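PDB 2WPX: ORF14 from Streptomyces clavuligerus, which binds acetyl-CoA, carries two GNAT-family acetyltransferase units in one chain, and probably acts as an acyltransferase in the clavulanic acid biosynthesis pathway. Local coordinates for residues Asn43-Gly48 / Val229-Arg234. Numbering follows the deposited sequence.
Sequences NVDMVG and VGRGRR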
# COMPACT_ATOMS: atom_id res chain seq x y z
N ASN A 43 -2.40 -14.97 -3.70
CA ASN A 43 -2.59 -15.24 -5.13
C ASN A 43 -3.83 -14.66 -5.75
O ASN A 43 -3.80 -14.21 -6.88
CB ASN A 43 -2.46 -16.74 -5.38
CG ASN A 43 -1.03 -17.21 -5.15
OD1 ASN A 43 -0.17 -16.39 -4.98
ND2 ASN A 43 -0.79 -18.49 -5.13
N VAL A 44 -4.93 -14.69 -5.00
CA VAL A 44 -6.13 -13.97 -5.42
C VAL A 44 -5.85 -12.49 -5.61
O VAL A 44 -6.08 -11.92 -6.69
CB VAL A 44 -7.27 -14.23 -4.41
CG1 VAL A 44 -8.60 -13.43 -4.79
CG2 VAL A 44 -7.51 -15.79 -4.34
N ASP A 45 -5.31 -11.85 -4.56
CA ASP A 45 -4.88 -10.45 -4.65
C ASP A 45 -3.96 -10.22 -5.85
O ASP A 45 -4.19 -9.32 -6.69
CB ASP A 45 -4.20 -10.09 -3.34
CG ASP A 45 -3.75 -8.66 -3.27
OD1 ASP A 45 -2.78 -8.41 -2.52
OD2 ASP A 45 -4.37 -7.78 -3.91
N MET A 46 -2.91 -11.03 -5.97
CA MET A 46 -1.91 -10.77 -7.02
C MET A 46 -2.46 -10.89 -8.44
O MET A 46 -2.22 -10.03 -9.28
CB MET A 46 -0.66 -11.64 -6.87
CG MET A 46 0.19 -11.34 -5.65
SD MET A 46 0.62 -9.63 -5.21
CE MET A 46 1.14 -9.00 -6.71
N VAL A 47 -3.18 -11.98 -8.68
CA VAL A 47 -3.67 -12.25 -9.99
C VAL A 47 -4.72 -11.21 -10.33
O VAL A 47 -4.79 -10.75 -11.46
CB VAL A 47 -4.25 -13.69 -10.14
CG1 VAL A 47 -4.96 -13.83 -11.54
CG2 VAL A 47 -3.13 -14.75 -9.94
N GLY A 48 -5.51 -10.80 -9.35
CA GLY A 48 -6.46 -9.76 -9.63
C GLY A 48 -5.72 -8.47 -9.84
O GLY A 48 -6.24 -7.60 -10.54
N VAL A 229 -12.37 -5.53 -4.78
CA VAL A 229 -13.25 -6.68 -4.84
C VAL A 229 -12.68 -7.65 -5.83
O VAL A 229 -12.67 -8.84 -5.54
CB VAL A 229 -14.73 -6.31 -5.23
CG1 VAL A 229 -15.55 -7.56 -5.39
CG2 VAL A 229 -15.39 -5.42 -4.17
N GLY A 230 -12.19 -7.14 -6.97
CA GLY A 230 -11.58 -8.00 -7.98
C GLY A 230 -10.32 -8.68 -7.46
O GLY A 230 -9.96 -9.79 -7.86
N ARG A 231 -9.64 -8.00 -6.55
CA ARG A 231 -8.49 -8.59 -5.92
C ARG A 231 -8.88 -9.45 -4.69
O ARG A 231 -8.02 -9.97 -4.03
CB ARG A 231 -7.47 -7.48 -5.60
CG ARG A 231 -6.80 -7.03 -6.92
CD ARG A 231 -5.99 -5.73 -6.79
NE ARG A 231 -4.98 -5.86 -5.78
CZ ARG A 231 -4.01 -4.96 -5.59
NH1 ARG A 231 -3.93 -3.91 -6.42
NH2 ARG A 231 -3.13 -5.14 -4.62
N GLY A 232 -10.16 -9.64 -4.43
CA GLY A 232 -10.61 -10.49 -3.33
C GLY A 232 -10.41 -9.85 -1.95
O GLY A 232 -10.40 -10.54 -0.93
N ARG A 233 -10.17 -8.53 -1.95
CA ARG A 233 -10.00 -7.78 -0.72
C ARG A 233 -11.35 -7.32 -0.17
O ARG A 233 -12.21 -6.83 -0.91
CB ARG A 233 -9.12 -6.54 -0.97
CG ARG A 233 -7.66 -6.89 -1.09
CD ARG A 233 -6.85 -5.72 -1.49
NE ARG A 233 -5.43 -6.08 -1.49
CZ ARG A 233 -4.66 -5.91 -0.42
NH1 ARG A 233 -5.18 -5.42 0.70
NH2 ARG A 233 -3.38 -6.23 -0.46
N ARG A 234 -11.47 -7.43 1.15
CA ARG A 234 -12.63 -7.05 1.90
C ARG A 234 -12.24 -5.83 2.76
O ARG A 234 -11.10 -5.74 3.22
CB ARG A 234 -12.81 -8.19 2.89
CG ARG A 234 -14.11 -8.64 3.15
CD ARG A 234 -14.07 -10.16 3.29
NE ARG A 234 -13.31 -10.83 4.36
CZ ARG A 234 -12.47 -11.86 4.14
NH1 ARG A 234 -12.18 -12.28 2.90
NH2 ARG A 234 -11.88 -12.49 5.15
O HOH W 1 -8.44 -12.25 -8.22
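Asp45, held between Arg231 and Arg233, centres a salt-bridge network that joins the two GNAT units. With CG anti to the backbone N (chi1 -178°), its buried carboxylate reaches across to 229-234. OD2 alone accepts from three N-H groups. Arg231 comes side-on: NE, 2.7 Å from Asp45 OD2, approaches nearly along the C-O axis, and NH2 shares the same oxygen at 3.0 Å, the two flat groups almost coplanar. Arg233 grips from above the carboxylate, its plane turned 76° away, giving NE to Asp45 OD2 and NH2 to Asp45 OD1, both at 3.1 Å. Arginine suits both places because NE and an NH lie together along one side of the guanidinium. Two arginines around one carboxylate would favour its ionised form.

Arg231 CG packs 3.4 Å from Gly48 C. Gly48 fits because a CB there would run into Gly230 O and Arg231 CA. Gly232, in a Schellman motif, has a positive phi that favours glycine, and a CB would hit Val44 CG1. A water bridges Val44 O and Gly230 O.

Helix 43-51, backed by helix 18-33, thus meets the turn between helix 222-230 and strand 234-242, where Thr257, beyond neighbouring strand 247-256, touches both Asp45 and Arg233.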